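Local atomic coordinates of putative protein-disulfide isomerase (Pseudomonas syringae pv. tomato, PDB entry 3GN3), a protein that is of unknown function but probably acts on disulfide bonds as a DsbA-like thiol-disulfide oxidoreductase or isomerase. Residues Asp7-Trp11 with Lys80-Lys84; Thr25-Val30 with Arg94-Glu98; Pro58-Phe62 with Phe97-Ala103; Phe62-Ile66 with Ala110-Ile116; Ala72-Leu76 with Leu125-Ala130. The contacts are given in a common frame with arbitrary orientation. Residues are numbered along the deposited sequence.

Interaction 1 (Asp7-Trp11 with Lys80-Lys84); sequences DALSW and KESAK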
# COMPACT_ATOMS: atom_id res chain seq x y z
N ASP A 7 -15.69 3.78 13.24
CA ASP A 7 -16.14 5.11 13.64
C ASP A 7 -16.36 5.38 15.15
O ASP A 7 -17.14 6.25 15.50
CB ASP A 7 -17.34 5.59 12.79
CG ASP A 7 -18.60 4.70 12.95
OD1 ASP A 7 -19.59 4.97 12.22
OD2 ASP A 7 -18.63 3.75 13.78
N ALA A 8 -15.68 4.66 16.03
CA ALA A 8 -15.77 5.01 17.45
C ALA A 8 -15.16 6.40 17.66
O ALA A 8 -15.84 7.33 18.15
CB ALA A 8 -15.09 3.96 18.36
N LEU A 9 -13.90 6.56 17.26
CA LEU A 9 -13.14 7.76 17.55
C LEU A 9 -13.46 8.83 16.51
O LEU A 9 -12.61 9.20 15.70
CB LEU A 9 -11.66 7.43 17.58
CG LEU A 9 -11.11 6.85 18.89
CD1 LEU A 9 -12.13 6.03 19.65
CD2 LEU A 9 -9.84 6.06 18.66
N SER A 10 -14.70 9.32 16.55
CA SER A 10 -15.24 10.17 15.51
C SER A 10 -16.01 11.37 16.08
O SER A 10 -16.76 11.22 17.04
CB SER A 10 -16.14 9.33 14.62
OG SER A 10 -16.44 10.02 13.42
N TRP A 11 -15.82 12.56 15.51
CA TRP A 11 -16.48 13.77 15.98
C TRP A 11 -16.85 14.63 14.79
O TRP A 11 -16.18 14.62 13.75
CB TRP A 11 -15.58 14.59 16.91
CG TRP A 11 -15.25 13.96 18.24
CD1 TRP A 11 -15.88 14.19 19.43
CD2 TRP A 11 -14.19 13.04 18.51
NE1 TRP A 11 -15.29 13.46 20.44
CE2 TRP A 11 -14.25 12.74 19.90
CE3 TRP A 11 -13.20 12.42 17.73
CZ2 TRP A 11 -13.36 11.85 20.52
CZ3 TRP A 11 -12.30 11.53 18.35
CH2 TRP A 11 -12.40 11.26 19.74
N LYS A 80 -15.93 7.42 23.28
CA LYS A 80 -14.87 8.19 22.67
C LYS A 80 -14.36 9.31 23.58
O LYS A 80 -13.19 9.71 23.48
CB LYS A 80 -15.34 8.76 21.35
CG LYS A 80 -16.31 9.88 21.54
CD LYS A 80 -17.44 9.80 20.59
CE LYS A 80 -17.37 10.90 19.62
NZ LYS A 80 -18.69 11.52 19.46
N GLU A 81 -15.21 9.81 24.48
CA GLU A 81 -14.78 10.84 25.42
C GLU A 81 -13.80 10.30 26.45
O GLU A 81 -12.87 11.00 26.85
CB GLU A 81 -15.98 11.51 26.09
CG GLU A 81 -16.95 12.17 25.12
CD GLU A 81 -16.29 13.13 24.12
OE1 GLU A 81 -15.26 13.77 24.45
OE2 GLU A 81 -16.81 13.26 22.99
N SER A 82 -14.01 9.04 26.85
CA SER A 82 -13.11 8.34 27.79
C SER A 82 -11.82 7.93 27.11
O SER A 82 -10.75 8.06 27.70
CB SER A 82 -13.80 7.10 28.39
OG SER A 82 -14.96 7.49 29.09
N ALA A 83 -11.92 7.46 25.86
CA ALA A 83 -10.73 7.24 25.03
C ALA A 83 -9.95 8.56 24.88
O ALA A 83 -8.71 8.58 25.04
CB ALA A 83 -11.11 6.66 23.68
N LYS A 84 -10.67 9.65 24.61
CA LYS A 84 -10.05 10.96 24.49
C LYS A 84 -9.37 11.37 25.81
O LYS A 84 -8.23 11.84 25.81
CB LYS A 84 -11.07 11.99 24.01
CG LYS A 84 -10.48 13.36 23.75
CD LYS A 84 -11.57 14.44 23.80
CE LYS A 84 -10.96 15.85 23.82
NZ LYS A 84 -11.90 16.81 24.46
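This is a polar and aromatic contact between an edge strand and the start of a helix: strand 10-12 borders the central sheet, and helix 79-92 belongs to the helical region beside it. Trp11 suits the place because its indole offers both a flat π face and an N-H. Lys80 lies over one face, with NZ 4.2 Å from the centroid of the Trp11 five-membered ring, a cation-pi interaction, and CE 3.5 Å from the same centroid in a CH-pi contact. At the ring edge, Trp11 NE1 donates a hydrogen bond to Glu81 OE2 (3.0 Å), so one aromatic side chain meets a cation and a carboxylate in different directions. Deeper in, Leu9, the centre of an inverse gamma turn, packs CD1 against Ala83 CB at 4.2 Å; alanine keeps the helix surface low here. Backbone hydrogen bonds of Leu9 with Ile52 and Trp11 with Val50 tie the segment to strand 48-54. The arrangement fits the DsbA fold, in which a helical domain lies against a thioredoxin-like sheet.

Interaction 2 (Thr25-Val30 with Arg94-Glu98); sequences TCPFSV and REEFE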
# COMPACT_ATOMS: atom_id res chain seq x y z
N THR A 25 2.10 8.30 22.01
CA THR A 25 3.29 8.79 22.71
C THR A 25 4.30 9.47 21.79
O THR A 25 5.48 9.60 22.14
CB THR A 25 4.03 7.67 23.51
OG1 THR A 25 4.46 6.63 22.61
CG2 THR A 25 3.14 7.08 24.57
N CYS A 26 3.85 9.88 20.61
CA CYS A 26 4.75 10.53 19.65
C CYS A 26 4.62 12.05 19.76
O CYS A 26 3.51 12.58 19.75
CB CYS A 26 4.45 10.03 18.24
SG CYS A 26 4.74 11.19 16.85
N PRO A 27 5.75 12.76 19.87
CA PRO A 27 5.70 14.23 20.12
C PRO A 27 4.91 15.01 19.07
O PRO A 27 4.13 15.92 19.41
CB PRO A 27 7.18 14.64 20.12
CG PRO A 27 7.93 13.51 19.47
CD PRO A 27 7.13 12.26 19.75
N PHE A 28 5.09 14.64 17.80
CA PHE A 28 4.41 15.31 16.69
C PHE A 28 2.94 14.98 16.70
O PHE A 28 2.10 15.85 16.38
CB PHE A 28 5.06 14.93 15.35
CG PHE A 28 6.56 15.10 15.35
CD1 PHE A 28 7.13 16.37 15.25
CD2 PHE A 28 7.39 13.99 15.49
CE1 PHE A 28 8.53 16.54 15.27
CE2 PHE A 28 8.79 14.13 15.51
CZ PHE A 28 9.36 15.43 15.40
N SER A 29 2.63 13.73 17.06
CA SER A 29 1.24 13.28 17.19
C SER A 29 0.51 14.07 18.26
O SER A 29 -0.58 14.57 18.00
CB SER A 29 1.16 11.78 17.47
OG SER A 29 1.54 11.03 16.33
N VAL A 30 1.12 14.19 19.43
CA VAL A 30 0.61 14.99 20.56
C VAL A 30 0.29 16.44 20.13
O VAL A 30 -0.82 16.93 20.36
CB VAL A 30 1.62 14.96 21.75
CG1 VAL A 30 1.29 16.03 22.79
CG2 VAL A 30 1.68 13.57 22.38
N ARG A 94 3.60 12.73 28.12
CA ARG A 94 4.13 11.92 27.03
C ARG A 94 5.43 11.25 27.41
O ARG A 94 5.59 10.02 27.32
CB ARG A 94 4.31 12.75 25.77
CG ARG A 94 4.47 11.91 24.54
CD ARG A 94 5.15 12.66 23.43
NE ARG A 94 6.47 13.12 23.84
CZ ARG A 94 7.56 12.36 23.87
NH1 ARG A 94 7.51 11.09 23.53
NH2 ARG A 94 8.70 12.88 24.27
N GLU A 95 6.36 12.06 27.88
CA GLU A 95 7.67 11.58 28.20
C GLU A 95 7.64 10.40 29.16
O GLU A 95 8.45 9.49 29.04
CB GLU A 95 8.47 12.71 28.76
CG GLU A 95 9.93 12.45 28.67
CD GLU A 95 10.70 13.73 28.81
OE1 GLU A 95 11.33 14.13 27.80
OE2 GLU A 95 10.66 14.34 29.92
N GLU A 96 6.71 10.40 30.10
CA GLU A 96 6.61 9.34 31.11
C GLU A 96 6.11 8.02 30.56
O GLU A 96 6.13 7.01 31.25
CB GLU A 96 5.66 9.75 32.22
CG GLU A 96 6.17 10.78 33.19
CD GLU A 96 5.01 11.39 33.97
OE1 GLU A 96 4.31 10.63 34.69
OE2 GLU A 96 4.78 12.62 33.82
N PHE A 97 5.62 8.03 29.33
CA PHE A 97 5.14 6.81 28.71
C PHE A 97 6.02 6.43 27.51
O PHE A 97 5.59 5.73 26.60
CB PHE A 97 3.70 6.98 28.26
CG PHE A 97 2.72 7.13 29.39
CD1 PHE A 97 2.26 6.01 30.09
CD2 PHE A 97 2.21 8.40 29.73
CE1 PHE A 97 1.33 6.14 31.12
CE2 PHE A 97 1.28 8.55 30.75
CZ PHE A 97 0.83 7.41 31.46
N GLU A 98 7.27 6.91 27.50
CA GLU A 98 8.18 6.59 26.41
C GLU A 98 9.55 6.23 26.95
O GLU A 98 9.70 5.99 28.16
CB GLU A 98 8.21 7.71 25.38
CG GLU A 98 7.84 7.24 23.96
CD GLU A 98 8.77 6.12 23.40
OE1 GLU A 98 8.57 4.91 23.69
OE2 GLU A 98 9.70 6.47 22.65
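The Cys26-Pro27-Phe28-Ser29 sequence at the start of helix 27-33 probably corresponds to the CXXC motif of thioredoxin folds, here with serine as the last member. Cys26 is the N-cap: its SG accepts from Ser29 N at 3.3 Å. Against this end of the helix comes the turn that follows helix 79-92. Arg94 leads, with NH1 donating to Thr25 O at 2.9 Å, so the guanidinium satisfies a carbonyl just before the helix. Its aliphatic part packs too, Arg94 CD lying 3.7 Å from Val30 CG2, while Pro27 CD sits over one face of the guanidinium. Glu95 and Glu96 form a short 3-10 turn, closed by Phe97 N to Arg94 O (2.8 Å). Next, Phe97 CB meets Thr25 CG2 at 3.7 Å, while its ring runs off to Ile119 and Tyr122 of helix 112-123. Glu98, whose carboxylate hydrogen-bonds His102, completes the contact through its methylene part, CG lying 3.7 Å from Thr25 OG1, a hydroxyl hydrogen-bonded to Glu23 and His60.

Interaction 3 (Pro58-Phe62 with Phe97-Ala103); sequences PWHMF and FEFEHHA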
# COMPACT_ATOMS: atom_id res chain seq x y z
N PRO A 58 6.32 0.54 16.50
CA PRO A 58 7.07 -0.50 17.24
C PRO A 58 8.31 0.03 17.94
O PRO A 58 8.77 -0.59 18.92
CB PRO A 58 7.45 -1.51 16.16
CG PRO A 58 6.47 -1.30 15.07
CD PRO A 58 6.18 0.19 15.07
N TRP A 59 8.84 1.16 17.48
CA TRP A 59 9.95 1.78 18.22
C TRP A 59 9.49 2.61 19.44
O TRP A 59 10.31 3.07 20.23
CB TRP A 59 10.89 2.58 17.30
CG TRP A 59 10.23 3.74 16.60
CD1 TRP A 59 10.26 5.04 16.99
CD2 TRP A 59 9.46 3.69 15.39
NE1 TRP A 59 9.55 5.82 16.09
CE2 TRP A 59 9.05 5.02 15.10
CE3 TRP A 59 9.07 2.66 14.52
CZ2 TRP A 59 8.25 5.34 13.99
CZ3 TRP A 59 8.28 2.99 13.39
CH2 TRP A 59 7.88 4.32 13.15
N HIS A 60 8.18 2.78 19.60
CA HIS A 60 7.60 3.25 20.86
C HIS A 60 7.14 2.01 21.67
O HIS A 60 6.02 1.53 21.50
CB HIS A 60 6.43 4.22 20.58
CG HIS A 60 6.87 5.55 20.04
ND1 HIS A 60 6.67 6.73 20.72
CD2 HIS A 60 7.52 5.87 18.90
CE1 HIS A 60 7.18 7.73 20.03
NE2 HIS A 60 7.70 7.24 18.91
N MET A 61 8.02 1.48 22.52
CA MET A 61 7.89 0.10 23.04
C MET A 61 6.67 -0.21 23.93
O MET A 61 6.21 -1.36 24.00
CB MET A 61 9.21 -0.40 23.67
CG MET A 61 10.31 -0.74 22.62
SD MET A 61 11.99 -1.19 23.19
CE MET A 61 12.47 0.20 24.23
N PHE A 62 6.10 0.82 24.57
CA PHE A 62 4.86 0.60 25.30
C PHE A 62 3.61 0.96 24.50
O PHE A 62 2.52 1.07 25.06
CB PHE A 62 4.88 1.29 26.68
CG PHE A 62 5.38 0.40 27.80
CD1 PHE A 62 6.44 0.80 28.60
CD2 PHE A 62 4.80 -0.84 28.05
CE1 PHE A 62 6.92 -0.02 29.65
CE2 PHE A 62 5.26 -1.67 29.08
CZ PHE A 62 6.33 -1.26 29.88
N PHE A 97 5.62 8.03 29.33
CA PHE A 97 5.14 6.81 28.71
C PHE A 97 6.02 6.43 27.51
O PHE A 97 5.59 5.73 26.60
CB PHE A 97 3.70 6.98 28.26
CG PHE A 97 2.72 7.13 29.39
CD1 PHE A 97 2.26 6.01 30.09
CD2 PHE A 97 2.21 8.40 29.73
CE1 PHE A 97 1.33 6.14 31.12
CE2 PHE A 97 1.28 8.55 30.75
CZ PHE A 97 0.83 7.41 31.46
N GLU A 98 7.27 6.91 27.50
CA GLU A 98 8.18 6.59 26.41
C GLU A 98 9.55 6.23 26.95
O GLU A 98 9.70 5.99 28.16
CB GLU A 98 8.21 7.71 25.38
CG GLU A 98 7.84 7.24 23.96
CD GLU A 98 8.77 6.12 23.40
OE1 GLU A 98 8.57 4.91 23.69
OE2 GLU A 98 9.70 6.47 22.65
N PHE A 99 10.55 6.15 26.07
CA PHE A 99 11.88 5.69 26.48
C PHE A 99 12.92 6.66 25.94
O PHE A 99 12.82 7.10 24.79
CB PHE A 99 12.15 4.28 25.93
CG PHE A 99 11.31 3.18 26.55
CD1 PHE A 99 11.87 2.31 27.50
CD2 PHE A 99 9.97 2.98 26.17
CE1 PHE A 99 11.13 1.28 28.06
CE2 PHE A 99 9.21 1.95 26.73
CZ PHE A 99 9.79 1.09 27.70
N GLU A 100 13.94 6.99 26.74
CA GLU A 100 14.98 7.89 26.27
C GLU A 100 15.63 7.27 25.03
O GLU A 100 16.07 6.11 25.06
CB GLU A 100 16.02 8.19 27.37
N HIS A 101 15.66 8.03 23.95
CA HIS A 101 16.14 7.57 22.64
C HIS A 101 15.46 6.27 22.19
O HIS A 101 16.09 5.42 21.56
CB HIS A 101 17.66 7.35 22.65
CG HIS A 101 18.44 8.55 23.09
ND1 HIS A 101 18.53 9.70 22.33
CD2 HIS A 101 19.20 8.77 24.19
CE1 HIS A 101 19.30 10.58 22.95
NE2 HIS A 101 19.72 10.04 24.08
N HIS A 102 14.17 6.13 22.52
CA HIS A 102 13.41 4.90 22.28
C HIS A 102 14.17 3.65 22.76
O HIS A 102 14.02 2.58 22.19
CB HIS A 102 13.06 4.73 20.79
CG HIS A 102 12.52 5.97 20.13
ND1 HIS A 102 11.29 6.51 20.44
CD2 HIS A 102 13.01 6.72 19.12
CE1 HIS A 102 11.07 7.57 19.68
NE2 HIS A 102 12.10 7.71 18.87
N ALA A 103 14.99 3.78 23.80
CA ALA A 103 15.90 2.70 24.22
C ALA A 103 15.94 2.50 25.73
O ALA A 103 15.86 1.37 26.21
CB ALA A 103 17.30 2.96 23.70
O HOH W 1 10.36 3.12 22.91
O HOH W 2 6.28 3.85 24.38
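A buried, water-bridged carboxylate flanked by an aromatic cluster joins two loops close to the Cys26 motif, and His60 hydrogen-bonds Thr25 there. Glu98 is the polar centre. Its OE1 accepts from two waters, each at 2.6 Å: one also donates to Trp59 O (2.7 Å) and accepts from Met61 N (2.9 Å), the other links Phe62 N and Phe97 O (both 3.0 Å). The waters thus replace direct hydrogen bonds between the loops. Glu98 OE2 accepts a hydrogen bond from His102 ND1 (2.7 Å). The edge of the Trp59 five-membered ring points at the His102 ring face, a T-shaped pair with centroids 4.8 Å apart; His60 completes the cluster, and Trp59 makes a cation-pi contact with Lys141 of the second subunit. Unbranched Met61 lays CE over the Phe99 face, 4.0 Å from its centroid, a CH-pi part of a Met-aromatic contact. The loops run from strand 48-54 to helix 63-73 and from helix 79-92 to helix 112-123, on which Phe62 and Phe97 pack.

Interaction 4 (Phe62-Ile66 with Ala110-Ile116); sequences FSGVI and ATPNDII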
# COMPACT_ATOMS: atom_id res chain seq x y z
N PHE A 62 6.10 0.82 24.57
CA PHE A 62 4.86 0.60 25.30
C PHE A 62 3.61 0.96 24.50
O PHE A 62 2.52 1.07 25.06
CB PHE A 62 4.88 1.29 26.68
CG PHE A 62 5.38 0.40 27.80
CD1 PHE A 62 6.44 0.80 28.60
CD2 PHE A 62 4.80 -0.84 28.05
CE1 PHE A 62 6.92 -0.02 29.65
CE2 PHE A 62 5.26 -1.67 29.08
CZ PHE A 62 6.33 -1.26 29.88
N SER A 63 3.76 1.11 23.19
CA SER A 63 2.65 1.55 22.36
C SER A 63 1.48 0.57 22.39
O SER A 63 0.32 0.99 22.49
CB SER A 63 3.10 1.79 20.92
OG SER A 63 2.02 2.18 20.10
N GLY A 64 1.79 -0.72 22.28
CA GLY A 64 0.75 -1.75 22.28
C GLY A 64 -0.11 -1.76 23.55
O GLY A 64 -1.34 -1.92 23.47
N VAL A 65 0.53 -1.57 24.70
CA VAL A 65 -0.17 -1.48 25.97
C VAL A 65 -1.07 -0.24 25.92
O VAL A 65 -2.28 -0.33 26.14
CB VAL A 65 0.80 -1.34 27.16
CG1 VAL A 65 0.03 -1.14 28.46
CG2 VAL A 65 1.73 -2.52 27.25
N ILE A 66 -0.46 0.90 25.60
CA ILE A 66 -1.15 2.18 25.58
C ILE A 66 -2.29 2.23 24.57
O ILE A 66 -3.39 2.69 24.90
CB ILE A 66 -0.16 3.36 25.40
CG1 ILE A 66 0.78 3.42 26.62
CG2 ILE A 66 -0.92 4.69 25.20
CD1 ILE A 66 2.05 4.22 26.40
N ALA A 110 9.45 -0.76 34.22
CA ALA A 110 7.99 -0.75 34.43
C ALA A 110 7.32 -1.91 33.73
O ALA A 110 7.86 -2.46 32.79
CB ALA A 110 7.38 0.57 33.97
N THR A 111 6.13 -2.26 34.19
CA THR A 111 5.41 -3.40 33.66
C THR A 111 4.16 -2.92 32.94
O THR A 111 3.71 -1.80 33.17
CB THR A 111 4.96 -4.36 34.80
OG1 THR A 111 3.95 -3.72 35.62
CG2 THR A 111 6.16 -4.76 35.67
N PRO A 112 3.59 -3.76 32.06
CA PRO A 112 2.29 -3.41 31.52
C PRO A 112 1.32 -2.91 32.60
O PRO A 112 0.61 -1.93 32.38
CB PRO A 112 1.82 -4.71 30.90
CG PRO A 112 3.06 -5.29 30.39
CD PRO A 112 4.14 -4.93 31.36
N ASN A 113 1.30 -3.57 33.76
CA ASN A 113 0.42 -3.16 34.86
C ASN A 113 0.78 -1.80 35.45
O ASN A 113 -0.13 -1.06 35.82
CB ASN A 113 0.34 -4.23 35.94
CG ASN A 113 -0.74 -5.26 35.65
OD1 ASN A 113 -0.61 -6.42 36.05
ND2 ASN A 113 -1.79 -4.85 34.96
N ASP A 114 2.07 -1.47 35.53
CA ASP A 114 2.50 -0.12 35.93
C ASP A 114 1.95 0.97 35.00
O ASP A 114 1.37 1.97 35.46
CB ASP A 114 4.02 -0.03 35.99
CG ASP A 114 4.61 -0.87 37.10
OD1 ASP A 114 3.95 -0.99 38.16
OD2 ASP A 114 5.72 -1.42 36.92
N ILE A 115 2.10 0.76 33.68
CA ILE A 115 1.59 1.64 32.63
C ILE A 115 0.07 1.81 32.73
O ILE A 115 -0.45 2.92 32.65
CB ILE A 115 2.04 1.15 31.22
CG1 ILE A 115 3.58 1.20 31.08
CG2 ILE A 115 1.35 1.90 30.08
CD1 ILE A 115 4.26 2.44 31.65
N ILE A 116 -0.64 0.70 32.93
CA ILE A 116 -2.10 0.78 33.07
C ILE A 116 -2.54 1.59 34.29
O ILE A 116 -3.43 2.45 34.18
CB ILE A 116 -2.76 -0.60 33.10
CG1 ILE A 116 -2.53 -1.31 31.77
CG2 ILE A 116 -4.26 -0.47 33.42
CD1 ILE A 116 -3.04 -2.76 31.75
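Two helix starts, those of helices 63-73 and 112-123, fit together here like shallow cog teeth. The largest bump is the Phe62 ring, which enters the bend where the chain turns into the second helix: CZ lies 3.5 Å from Ala110 O, which sits at the ring edge, and CE2 is 4.1 Å from Pro112 CD. Ile115 closes one face of the ring, its CG1 standing 3.6 Å from the ring centroid and almost on the normal, a CH-pi contact. Val65, one helical turn along, is the second bump. Its CG1 drops among Pro112 O (4.0 Å), Ile115 CG2 (3.7 Å) and Ile116 CG1 (4.2 Å), a hollow that a compact β-branched residue fills well. In return Ile115 CG2 also touches Ile66 CG1, 3.8 Å away. The start of helix 112-123 is closed within its own segment by a capping box, in which Asp114 N donates to Thr111 OG1 and Thr111 N to Asp114 OD2, both at 2.9 Å. Phe62 also packs on Pro112 of the second subunit, so the same ring serves the subunit interface. With no hydrogen bond between the two segments, cohesion comes from shape and the exclusion of water, as suits a buried helix-helix contact.

Interaction 5 (Ala72-Leu76 with Leu125-Ala130); sequences AAATL and LALAEA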
# COMPACT_ATOMS: atom_id res chain seq x y z
N ALA A 72 -9.67 0.22 25.09
CA ALA A 72 -10.38 -0.23 26.29
C ALA A 72 -11.30 0.87 26.83
O ALA A 72 -12.46 0.60 27.13
CB ALA A 72 -9.39 -0.70 27.39
N ALA A 73 -10.78 2.09 26.94
CA ALA A 73 -11.57 3.26 27.35
C ALA A 73 -12.79 3.47 26.47
O ALA A 73 -13.86 3.81 26.96
CB ALA A 73 -10.72 4.51 27.39
N ALA A 74 -12.65 3.25 25.17
CA ALA A 74 -13.76 3.45 24.25
C ALA A 74 -14.91 2.50 24.51
O ALA A 74 -15.96 2.68 23.92
CB ALA A 74 -13.31 3.33 22.80
N THR A 75 -14.69 1.49 25.37
CA THR A 75 -15.75 0.49 25.69
C THR A 75 -16.52 0.83 26.97
O THR A 75 -17.61 0.32 27.15
CB THR A 75 -15.24 -0.99 25.80
OG1 THR A 75 -14.31 -1.12 26.91
CG2 THR A 75 -14.60 -1.49 24.49
N LEU A 76 -15.94 1.66 27.84
CA LEU A 76 -16.64 2.26 28.98
C LEU A 76 -17.88 3.07 28.57
O LEU A 76 -18.10 3.33 27.38
CB LEU A 76 -15.67 3.17 29.72
CG LEU A 76 -14.35 2.55 30.15
CD1 LEU A 76 -13.48 3.54 30.94
CD2 LEU A 76 -14.59 1.27 30.95
N LEU A 125 -9.70 7.14 35.18
CA LEU A 125 -10.60 6.08 34.70
C LEU A 125 -10.11 4.71 35.15
O LEU A 125 -8.91 4.49 35.33
CB LEU A 125 -10.73 6.10 33.18
CG LEU A 125 -11.53 7.18 32.47
CD1 LEU A 125 -11.22 7.15 30.97
CD2 LEU A 125 -13.01 7.01 32.72
N ALA A 126 -11.05 3.79 35.33
CA ALA A 126 -10.72 2.42 35.71
C ALA A 126 -10.66 1.61 34.41
O ALA A 126 -11.65 1.51 33.68
CB ALA A 126 -11.77 1.87 36.65
N LEU A 127 -9.49 1.06 34.11
CA LEU A 127 -9.25 0.48 32.78
C LEU A 127 -8.93 -1.02 32.79
O LEU A 127 -9.32 -1.73 31.85
CB LEU A 127 -8.15 1.24 32.05
CG LEU A 127 -8.45 2.70 31.74
CD1 LEU A 127 -7.17 3.42 31.35
CD2 LEU A 127 -9.54 2.85 30.68
N ALA A 128 -8.22 -1.46 33.83
CA ALA A 128 -7.75 -2.84 33.97
C ALA A 128 -8.78 -3.86 33.54
O ALA A 128 -8.51 -4.69 32.67
CB ALA A 128 -7.26 -3.14 35.39
N GLU A 129 -9.97 -3.80 34.12
CA GLU A 129 -10.96 -4.80 33.76
C GLU A 129 -11.23 -4.79 32.27
O GLU A 129 -11.11 -5.82 31.62
CB GLU A 129 -12.26 -4.65 34.55
CG GLU A 129 -13.19 -5.81 34.29
CD GLU A 129 -14.51 -5.70 35.02
OE1 GLU A 129 -14.53 -5.19 36.17
OE2 GLU A 129 -15.54 -6.15 34.44
N ALA A 130 -11.57 -3.61 31.74
CA ALA A 130 -11.87 -3.44 30.32
C ALA A 130 -10.71 -3.86 29.42
O ALA A 130 -10.91 -4.43 28.35
CB ALA A 130 -12.29 -2.01 30.03
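Three leucines in the same rotamer, m at chi1 and t at chi2, and four alanines share most of this contact between the end of helix 63-73 and the loop leading into helix 128-132 with the first turn of that helix. In this conformation Leu76 directs CD1 to Leu125 CD2 (3.9 Å) and Leu127 CD2 (4.0 Å), and CD2 to Ala130 CB (4.1 Å). Leu127 sets out sideways but brings CD2 to 3.9 Å from Ala73 CB. Alanines suit the places where the backbones come close: Ala72 CA and Ala130 CA are 5.4 Å apart, and their CB atoms 4.1 Å. Thr75 takes chi1 near +60°, turning OG1 back to donate to Ala72 O at a short 2.5 Å. The hydroxyl is thereby satisfied in the type I turn Ala73-Leu76 near the end of the helix. Such apolar packing between a helix end and the start of another helix belongs to the helical domain inserted into the thioredoxin-like fold of DsbA relatives.

In the fold
Interactions 3 and 4 are the buried ones; they share Phe62, and both reach the second subunit. Interactions 1, 2 and 5 are partly buried, with no other subunit at their segments. Helix 63-73 serves interaction 4 at its start and interaction 5 at its end, both mainly apolar, with no hydrogen bond across the segments. Interactions 2 and 3 share Phe97 and Glu98 and mix polar with apolar chemistry around the cysteine motif, joined by Thr25 to His60. Interaction 1, about 25 Å from interaction 3 between centres, pairs a π system with charges at the sheet edge, yet it touches interaction 5 where Ser82 and Ala83 pack on Ala73 and Leu125.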